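Local structure of ferulic acid esterase, AmCE1/Fae1A (Anaeromyces mucronatus, 5CXX) at residues A[38-43]-A[98-103]; A[177-182]-A[213-218]; A[181-186]-A[226-231]. The protein probably hydrolyses feruloyl ester bonds to release ferulic acid, and holds that product in a pocket of its alpha/beta-hydrolase fold. All coordinates share one frame; numbering follows the deposited sequence. Where two conformers were deposited one is given.

All three contacts belong to one alpha/beta-hydrolase fold but to different parts of it. Contacts 1 and 2 reach the same central sheet, their centres about 22 Å apart: contact 1 joins an antiparallel strand pair near one side, contact 2 a parallel pair towards the other. Contact 3 takes up the loop in which contact 2 ends, sharing Pro181 and Ala182, and carries it outward to helix 228-238 and the ferulic acid. Contact 2 is wholly buried and rests on backbone bonds and apolar side chains, with one buried carboxylate. Contact 1, mostly buried, is polar, with an arginine, a carboxylate and waters. Contact 3 has no hydrogen bond between its segments and depends on prolines and a partly exposed aromatic ring.

Contact 1: A[38-43]-A[98-103]; sequences TERKMN and LPDVYA
Arg40 reaches from strand 38-45 to the turn after strand 95-99 and binds it chiefly through backbone oxygens. Its NH1 and NH2 both donate to Asp100 O, at 3.1 and 2.8 Å; that oxygen lies in the guanidinium plane, with NH1 on a lone pair and NH2 above the carbonyl plane. NH2 also bonds Tyr102 O at 2.8 Å, a bent bond with 132° at the hydrogen. A bend at chi3 (72°) turns NE out of an extended path, and NE donates to water 1. A charged partner across the contact is the Asp100 carboxylate, whose OD1 forms a salt bridge with Arg40 NH2 at 3.6 Å and also accepts from Tyr102 N, making an Asx turn. Ala103 CB covers one guanidinium face, offset toward the rim, while water 3 sits over the centre of the other. Water 2 bridges the backbones, Lys41 O to Asp100 N; water 3 runs from Lys41 N to the side-chain oxygen Asp100 OD2. Asn43 and Leu98 form an antiparallel hydrogen-bonded pair, with Asn43 N to Leu98 O at 2.9 Å and Leu98 N to Asn43 O at 2.8 Å; the Asn43 amide group turns to Asp70. Tyr31 OH bonds Arg40 NH1. Two carbonyl oxygens at its edge and a nearby carboxylate thus meet a buried positive charge, which would tend to keep Asp100 ionised and is likely to steady the turn.

Contact 2: A[177-182]-A[213-218]; sequences GAFAPA and VSLIDC. With FER (3-(4-hydroxy-3-methoxyphenyl)-2-propenoic acid), chain D.
Ala178 and Ile216 lie side by side on neighbouring parallel strands, CB to CG1 4.1 Å apart. The tight part of the contact is the backbone pairing around them, 3° from parallel, with bonds exchanged in alternation: Ala178 N to Leu215 O at 2.8 Å, Asp217 N to Ala178 O at 3.0 Å, Ala180 N to Asp217 O at 2.8 Å. On the other face of the sheet the Phe179 ring presents CE1, in its plane, to Leu215 CD2 at 4.0 Å. Asp217 sets its carboxylate at 90° to that ring; chi1 (85°) puts CG between the backbone N and the carbonyl carbon, and from there OD1 lies 3.2 Å from Phe179 CA, buried and without a polar partner in the model. Ala180 CB and Cys218 SG touch at 4.1 Å, where the first strand has given way to loop. The loose side is the start of the second strand, where Val213 is partly exposed and does not reach the first. Ala182, farther along the loop, lines the ferulic acid pocket. Strand 244-248 flanks the pair beyond Asp217, strand 150-155 bonds the other side of 175-179, helix 157-168 covers Ala178 and Pro181, and helix 228-238 packs on Ile216 and Cys218.

Contact 3: A[181-186]-A[226-231]; sequences PAPGIT and GQFPKS. With FER (3-(4-hydroxy-3-methoxyphenyl)-2-propenoic acid), chain D.
Pro183 against Phe228 is an apolar, CH-pi contact in the alpha/beta-hydrolase fold, joining the pocket loop after strand 175-179 to the first turn of helix 228-238. Pro183 CB stands over the centre of the Phe228 ring, 3.4 Å from its centroid and 7° off the normal, so all six ring carbons lie at similar distances from it. With CG anti to the carbonyl carbon (chi1 -76°), the ring leaves the helix on the side of Pro183. The same proline meets the ligand with its next carbon: Pro183 CG is 3.4 Å from O4 of the ferulic acid, the phenolic oxygen. Phe228 is therefore a second-shell residue, and Pro183 lies between it and the ligand ring. An alanine at Phe228 would probably leave Pro183 CB without its aromatic face, opening a gap behind this wall of the pocket and giving the proline more freedom to shift. A proline-proline pair continues the packing, with Pro181 CD 3.5 Å from Pro229 CG. Pro181 O is buried here, 3.3 Å from Pro229 CG, and has no hydrogen-bonding partner in the model. Tyr232 OH, one turn along the helix, bonds both Ala182 O and Ile185 N and so holds the loop by its backbone. Gln227 occupies the N-cap position, and its O accepts from Ser231 N. Within the same turn Ser231 OG donates to Phe228 O at 2.7 Å, on a lone pair in the carbonyl plane.

Contact 1: A[38-43]-A[98-103]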
loop_
_atom_site.group_PDB
_atom_site.type_symbol
_atom_site.label_atom_id
_atom_site.label_comp_id
_atom_site.label_asym_id
_atom_site.label_seq_id
_atom_site.Cartn_x
_atom_site.Cartn_y
_atom_site.Cartn_z
ATOM N N THR A 38 1.644 21.469 7.698
ATOM C CA THR A 38 2.999 21.299 8.205
ATOM C C THR A 38 3.912 20.772 7.110
ATOM O O THR A 38 3.449 20.271 6.096
ATOM C CB THR A 38 3.047 20.295 9.373
ATOM O OG1 THR A 38 2.589 19.036 8.902
ATOM C CG2 THR A 38 2.180 20.763 10.539
ATOM N N GLU A 39 5.205 20.933 7.377
ATOM C CA GLU A 39 6.217 20.214 6.582
ATOM C C GLU A 39 6.224 18.735 6.921
ATOM O O GLU A 39 6.181 18.358 8.103
ATOM C CB GLU A 39 7.619 20.798 6.824
ATOM C CG GLU A 39 7.781 22.260 6.450
ATOM C CD GLU A 39 7.995 22.513 4.953
ATOM O OE1 GLU A 39 8.239 21.556 4.198
ATOM O OE2 GLU A 39 7.940 23.695 4.528
ATOM N N ARG A 40 6.173 17.900 5.889
ATOM C CA ARG A 40 6.137 16.453 6.067
ATOM C C ARG A 40 7.287 15.791 5.312
ATOM O O ARG A 40 7.999 16.447 4.555
ATOM C CB ARG A 40 4.799 15.887 5.589
ATOM C CG ARG A 40 3.587 16.697 6.020
ATOM C CD ARG A 40 2.296 15.944 5.744
ATOM N NE ARG A 40 2.109 14.824 6.663
ATOM C CZ ARG A 40 2.185 13.546 6.308
ATOM N NH1 ARG A 40 2.444 13.219 5.048
ATOM N NH2 ARG A 40 2.003 12.592 7.211
ATOM N N LYS A 41 7.463 14.490 5.522
ATOM C CA LYS A 41 8.530 13.742 4.836
ATOM C C LYS A 41 7.968 12.537 4.110
ATOM O O LYS A 41 6.971 11.946 4.549
ATOM C CB LYS A 41 9.566 13.249 5.838
ATOM C CG LYS A 41 10.404 14.504 6.477
ATOM C CD LYS A 41 11.520 14.073 7.415
ATOM C CE LYS A 41 12.467 15.239 7.744
ATOM N NZ LYS A 41 11.720 16.509 7.802
ATOM N N MET A 42 8.623 12.184 2.997
ATOM C CA MET A 42 8.319 10.906 2.316
ATOM C C MET A 42 9.642 10.418 1.706
ATOM O O MET A 42 10.517 11.233 1.393
ATOM C CB MET A 42 7.255 11.031 1.179
ATOM C CG MET A 42 7.645 12.080 0.121
ATOM S SD MET A 42 6.150 12.216 -0.916
ATOM C CE MET A 42 6.644 13.568 -2.036
ATOM N N ASN A 43 9.781 9.091 1.513
ATOM C CA ASN A 43 10.895 8.605 0.705
ATOM C C ASN A 43 10.459 8.453 -0.723
ATOM O O ASN A 43 9.391 7.890 -1.025
ATOM C CB ASN A 43 11.383 7.266 1.209
ATOM C CG ASN A 43 12.138 7.413 2.520
ATOM O OD1 ASN A 43 13.126 8.143 2.589
ATOM N ND2 ASN A 43 11.654 6.755 3.577
ATOM N N LEU A 98 7.317 6.083 -0.405
ATOM C CA LEU A 98 6.930 5.648 0.970
ATOM C C LEU A 98 6.524 6.898 1.743
ATOM O O LEU A 98 7.378 7.665 2.239
ATOM C CB LEU A 98 8.075 4.952 1.704
ATOM C CG LEU A 98 8.820 3.866 0.927
ATOM C CD1 LEU A 98 9.899 3.230 1.844
ATOM C CD2 LEU A 98 7.809 2.818 0.409
ATOM N N PRO A 99 5.218 7.153 1.853
ATOM C CA PRO A 99 4.772 8.332 2.612
ATOM C C PRO A 99 4.822 8.084 4.122
ATOM O O PRO A 99 4.935 6.961 4.592
ATOM C CB PRO A 99 3.307 8.517 2.194
ATOM C CG PRO A 99 3.182 7.704 0.874
ATOM C CD PRO A 99 4.097 6.494 1.142
ATOM N N ASP A 100 4.727 9.212 4.837
ATOM C CA ASP A 100 4.272 9.176 6.233
ATOM C C ASP A 100 2.756 9.233 6.206
ATOM O O ASP A 100 2.174 10.217 5.704
ATOM C CB ASP A 100 4.886 10.386 6.957
ATOM C CG ASP A 100 4.378 10.543 8.389
ATOM O OD1 ASP A 100 3.498 9.758 8.821
ATOM O OD2 ASP A 100 4.918 11.488 9.061
ATOM N N VAL A 101 2.109 8.139 6.593
ATOM C CA VAL A 101 0.664 7.978 6.382
ATOM C C VAL A 101 -0.156 8.684 7.471
ATOM O O VAL A 101 -1.356 8.907 7.291
ATOM C CB VAL A 101 0.288 6.467 6.362
ATOM C CG1 VAL A 101 -1.223 6.250 5.965
ATOM C CG2 VAL A 101 1.212 5.800 5.352
ATOM N N TYR A 102 0.508 9.092 8.554
ATOM C CA TYR A 102 -0.268 9.726 9.649
ATOM C C TYR A 102 -0.333 11.217 9.354
ATOM O O TYR A 102 0.618 11.975 9.587
ATOM C CB TYR A 102 0.391 9.446 11.014
ATOM C CG TYR A 102 -0.398 10.096 12.150
ATOM C CD1 TYR A 102 -1.767 9.782 12.309
ATOM C CD2 TYR A 102 0.195 11.039 12.998
ATOM C CE1 TYR A 102 -2.501 10.418 13.294
ATOM C CE2 TYR A 102 -0.551 11.677 14.019
ATOM C CZ TYR A 102 -1.888 11.367 14.150
ATOM O OH TYR A 102 -2.585 11.973 15.141
ATOM N N ALA A 103 -1.488 11.644 8.808
ATOM C CA ALA A 103 -1.637 13.016 8.315
ATOM C C ALA A 103 -2.823 13.735 8.938
ATOM O O ALA A 103 -3.772 14.095 8.263
ATOM C CB ALA A 103 -1.796 12.964 6.750
HETATM O O HOH W 1 1.993 15.036 9.538
HETATM O O HOH W 2 4.503 11.696 3.267
HETATM O O HOH W 3 6.022 13.664 7.948
#

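Contact 2: A[177-182]-A[213-218]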
loop_
_atom_site.group_PDB
_atom_site.type_symbol
_atom_site.label_atom_id
_atom_site.label_comp_id
_atom_site.label_asym_id
_atom_site.label_seq_id
_atom_site.Cartn_x
_atom_site.Cartn_y
_atom_site.Cartn_z
ATOM N N GLY A 177 -3.218 -2.899 -3.279
ATOM C CA GLY A 177 -2.633 -4.036 -2.596
ATOM C C GLY A 177 -2.766 -3.852 -1.107
ATOM O O GLY A 177 -2.359 -2.844 -0.519
ATOM N N ALA A 178 -3.289 -4.864 -0.433
ATOM C CA ALA A 178 -3.567 -4.724 0.985
ATOM C C ALA A 178 -2.952 -5.905 1.715
ATOM O O ALA A 178 -3.493 -7.034 1.613
ATOM C CB ALA A 178 -5.106 -4.669 1.257
ATOM N N PHE A 179 -1.854 -5.688 2.446
ATOM C CA PHE A 179 -1.179 -6.795 3.133
ATOM C C PHE A 179 -1.550 -6.731 4.594
ATOM O O PHE A 179 -1.152 -5.797 5.304
ATOM C CB PHE A 179 0.363 -6.706 2.913
ATOM C CG PHE A 179 0.746 -6.327 1.480
ATOM C CD1 PHE A 179 0.020 -6.808 0.387
ATOM C CD2 PHE A 179 1.811 -5.410 1.256
ATOM C CE1 PHE A 179 0.306 -6.404 -0.896
ATOM C CE2 PHE A 179 2.135 -5.029 -0.054
ATOM C CZ PHE A 179 1.380 -5.512 -1.147
ATOM N N ALA A 180 -2.396 -7.682 5.002
ATOM C CA ALA A 180 -2.914 -7.786 6.382
ATOM C C ALA A 180 -3.636 -6.516 6.816
ATOM O O ALA A 180 -3.306 -5.949 7.872
ATOM C CB ALA A 180 -1.794 -8.146 7.388
ATOM N N PRO A 181 -4.663 -6.091 6.080
ATOM C CA PRO A 181 -5.365 -4.849 6.446
ATOM C C PRO A 181 -6.080 -4.885 7.816
ATOM O O PRO A 181 -6.638 -5.881 8.265
ATOM C CB PRO A 181 -6.405 -4.689 5.301
ATOM C CG PRO A 181 -6.693 -6.127 4.819
ATOM C CD PRO A 181 -5.234 -6.702 4.847
ATOM N N ALA A 182 -5.997 -3.730 8.481
ATOM C CA ALA A 182 -6.552 -3.526 9.811
ATOM C C ALA A 182 -8.089 -3.478 9.810
ATOM O O ALA A 182 -8.694 -3.116 8.776
ATOM C CB ALA A 182 -5.946 -2.179 10.370
ATOM N N VAL A 213 -6.308 -4.304 -10.679
ATOM C CA VAL A 213 -5.947 -5.411 -9.782
ATOM C C VAL A 213 -6.291 -4.959 -8.358
ATOM O O VAL A 213 -5.988 -3.794 -7.957
ATOM C CB VAL A 213 -4.446 -5.761 -9.861
ATOM C CG1 VAL A 213 -4.099 -6.832 -8.823
ATOM C CG2 VAL A 213 -4.047 -6.214 -11.241
ATOM N N SER A 214 -6.941 -5.822 -7.567
ATOM C CA SER A 214 -7.177 -5.609 -6.131
ATOM C C SER A 214 -6.665 -6.861 -5.474
ATOM O O SER A 214 -7.068 -7.954 -5.883
ATOM C CB SER A 214 -8.678 -5.398 -5.862
ATOM O OG SER A 214 -8.863 -5.400 -4.470
ATOM N N LEU A 215 -5.706 -6.745 -4.542
ATOM C CA LEU A 215 -5.117 -7.956 -3.958
ATOM C C LEU A 215 -5.072 -7.795 -2.481
ATOM O O LEU A 215 -4.619 -6.749 -1.999
ATOM C CB LEU A 215 -3.705 -8.185 -4.492
ATOM C CG LEU A 215 -2.887 -9.382 -3.953
ATOM C CD1 LEU A 215 -1.896 -9.911 -5.024
ATOM C CD2 LEU A 215 -2.127 -9.069 -2.603
ATOM N N ILE A 216 -5.442 -8.844 -1.752
ATOM C CA ILE A 216 -5.440 -8.816 -0.297
ATOM C C ILE A 216 -4.779 -10.103 0.184
ATOM O O ILE A 216 -5.080 -11.197 -0.342
ATOM C CB ILE A 216 -6.869 -8.792 0.280
ATOM C CG1 ILE A 216 -7.634 -7.598 -0.218
ATOM C CG2 ILE A 216 -6.797 -8.778 1.828
ATOM C CD1 ILE A 216 -9.132 -7.630 0.271
ATOM N N ASP A 217 -3.852 -9.985 1.167
ATOM C CA ASP A 217 -3.360 -11.202 1.830
ATOM C C ASP A 217 -3.314 -11.025 3.321
ATOM O O ASP A 217 -3.595 -9.922 3.860
ATOM C CB ASP A 217 -1.971 -11.710 1.270
ATOM C CG ASP A 217 -0.723 -11.027 1.919
ATOM O OD1 ASP A 217 -0.814 -9.872 2.315
ATOM O OD2 ASP A 217 0.340 -11.704 2.018
ATOM N N CYS A 218 -3.018 -12.129 3.986
ATOM C CA CYS A 218 -2.844 -12.110 5.443
ATOM C C CYS A 218 -2.230 -13.419 5.884
ATOM O O CYS A 218 -2.521 -14.460 5.279
ATOM C CB CYS A 218 -4.209 -11.922 6.167
ATOM S SG CYS A 218 -4.039 -11.524 7.952
HETATM C C4 FER D . -7.035 -2.151 15.502
HETATM C C5 FER D . -5.984 -3.105 15.623
HETATM C C6 FER D . -4.853 -2.960 14.875
HETATM C C3 FER D . -6.910 -1.128 14.544
HETATM C C2 FER D . -5.772 -0.950 13.803
HETATM C C1 FER D . -4.750 -1.871 13.946
HETATM C C10 FER D . -7.926 0.574 13.378
HETATM C C7 FER D . -3.506 -1.661 13.153
HETATM C C8 FER D . -2.325 -2.249 13.413
HETATM C C9 FER D . -1.140 -1.931 12.504
HETATM O O1 FER D . -1.218 -1.116 11.532
HETATM O O2 FER D . -0.037 -2.481 12.761
HETATM O O4 FER D . -8.208 -2.195 16.194
HETATM O O3 FER D . -7.996 -0.305 14.496
#

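Contact 3: A[181-186]-A[226-231]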
loop_
_atom_site.group_PDB
_atom_site.type_symbol
_atom_site.label_atom_id
_atom_site.label_comp_id
_atom_site.label_asym_id
_atom_site.label_seq_id
_atom_site.Cartn_x
_atom_site.Cartn_y
_atom_site.Cartn_z
ATOM N N PRO A 181 -4.663 -6.091 6.080
ATOM C CA PRO A 181 -5.365 -4.849 6.446
ATOM C C PRO A 181 -6.080 -4.885 7.816
ATOM O O PRO A 181 -6.638 -5.881 8.265
ATOM C CB PRO A 181 -6.405 -4.689 5.301
ATOM C CG PRO A 181 -6.693 -6.127 4.819
ATOM C CD PRO A 181 -5.234 -6.702 4.847
ATOM N N ALA A 182 -5.997 -3.730 8.481
ATOM C CA ALA A 182 -6.552 -3.526 9.811
ATOM C C ALA A 182 -8.089 -3.478 9.810
ATOM O O ALA A 182 -8.694 -3.116 8.776
ATOM C CB ALA A 182 -5.946 -2.179 10.370
ATOM N N PRO A 183 -8.700 -3.717 10.970
ATOM C CA PRO A 183 -10.160 -3.552 11.094
ATOM C C PRO A 183 -10.600 -2.125 10.887
ATOM O O PRO A 183 -9.819 -1.170 11.066
ATOM C CB PRO A 183 -10.468 -3.962 12.534
ATOM C CG PRO A 183 -9.107 -3.805 13.294
ATOM C CD PRO A 183 -8.065 -4.135 12.249
ATOM N N GLY A 184 -11.883 -1.978 10.539
ATOM C CA GLY A 184 -12.567 -0.697 10.577
ATOM C C GLY A 184 -12.817 -0.013 9.246
ATOM O O GLY A 184 -13.370 1.126 9.238
ATOM N N ILE A 185 -12.461 -0.653 8.129
ATOM C CA ILE A 185 -12.929 -0.057 6.858
ATOM C C ILE A 185 -14.465 -0.018 6.941
ATOM O O ILE A 185 -15.109 0.977 6.589
ATOM C CB ILE A 185 -12.529 -0.867 5.629
ATOM C CG1 ILE A 185 -10.999 -0.821 5.519
ATOM C CG2 ILE A 185 -13.190 -0.273 4.338
ATOM C CD1 ILE A 185 -10.517 -1.768 4.414
ATOM N N THR A 186 -15.018 -1.145 7.372
ATOM C CA THR A 186 -16.472 -1.329 7.539
ATOM C C THR A 186 -16.705 -1.609 9.056
ATOM O O THR A 186 -15.728 -1.738 9.822
ATOM C CB THR A 186 -16.943 -2.508 6.676
ATOM O OG1 THR A 186 -16.034 -3.581 6.903
ATOM C CG2 THR A 186 -16.875 -2.137 5.158
ATOM N N GLY A 226 -6.041 -10.379 12.888
ATOM C CA GLY A 226 -6.920 -11.546 12.989
ATOM C C GLY A 226 -7.630 -11.886 11.698
ATOM O O GLY A 226 -6.982 -12.048 10.652
ATOM N N GLN A 227 -8.965 -11.898 11.799
ATOM C CA GLN A 227 -9.807 -12.312 10.674
ATOM C C GLN A 227 -10.318 -11.120 9.907
ATOM O O GLN A 227 -11.208 -11.300 9.022
ATOM C CB GLN A 227 -10.969 -13.133 11.206
ATOM C CG GLN A 227 -10.451 -14.431 11.832
ATOM C CD GLN A 227 -9.835 -15.349 10.807
ATOM O OE1 GLN A 227 -10.517 -15.776 9.882
ATOM N NE2 GLN A 227 -8.553 -15.661 10.958
ATOM N N PHE A 228 -9.812 -9.922 10.171
ATOM C CA PHE A 228 -10.358 -8.781 9.414
ATOM C C PHE A 228 -10.026 -8.812 7.937
ATOM O O PHE A 228 -10.926 -8.545 7.133
ATOM C CB PHE A 228 -9.955 -7.444 10.085
ATOM C CG PHE A 228 -10.812 -7.205 11.331
ATOM C CD1 PHE A 228 -12.116 -6.723 11.177
ATOM C CD2 PHE A 228 -10.383 -7.607 12.603
ATOM C CE1 PHE A 228 -12.965 -6.565 12.281
ATOM C CE2 PHE A 228 -11.251 -7.472 13.741
ATOM C CZ PHE A 228 -12.530 -6.918 13.580
ATOM N N PRO A 229 -8.815 -9.186 7.540
ATOM C CA PRO A 229 -8.586 -9.265 6.081
ATOM C C PRO A 229 -9.527 -10.261 5.419
ATOM O O PRO A 229 -10.081 -9.972 4.356
ATOM C CB PRO A 229 -7.105 -9.721 5.976
ATOM C CG PRO A 229 -6.456 -9.008 7.236
ATOM C CD PRO A 229 -7.552 -9.189 8.334
ATOM N N LYS A 230 -9.717 -11.419 6.044
ATOM C CA LYS A 230 -10.687 -12.370 5.501
ATOM C C LYS A 230 -12.107 -11.754 5.415
ATOM O O LYS A 230 -12.843 -12.013 4.436
ATOM C CB LYS A 230 -10.738 -13.632 6.373
ATOM C CG LYS A 230 -11.619 -14.743 5.784
ATOM C CD LYS A 230 -11.423 -15.997 6.669
ATOM C CE LYS A 230 -12.298 -17.148 6.155
ATOM N NZ LYS A 230 -12.180 -18.360 7.042
ATOM N N SER A 231 -12.474 -10.960 6.407
ATOM C CA SER A 231 -13.798 -10.306 6.367
ATOM C C SER A 231 -13.911 -9.379 5.148
ATOM O O SER A 231 -14.976 -9.361 4.499
ATOM C CB SER A 231 -14.114 -9.536 7.695
ATOM O OG SER A 231 -13.529 -8.231 7.741
HETATM C C4 FER D . -7.035 -2.151 15.502
HETATM C C5 FER D . -5.984 -3.105 15.623
HETATM C C6 FER D . -4.853 -2.960 14.875
HETATM C C3 FER D . -6.910 -1.128 14.544
HETATM C C2 FER D . -5.772 -0.950 13.803
HETATM C C1 FER D . -4.750 -1.871 13.946
HETATM C C10 FER D . -7.926 0.574 13.378
HETATM C C7 FER D . -3.506 -1.661 13.153
HETATM C C8 FER D . -2.325 -2.249 13.413
HETATM C C9 FER D . -1.140 -1.931 12.504
HETATM O O1 FER D . -1.218 -1.116 11.532
HETATM O O2 FER D . -0.037 -2.481 12.761
HETATM O O4 FER D . -8.208 -2.195 16.194
HETATM O O3 FER D . -7.996 -0.305 14.496
#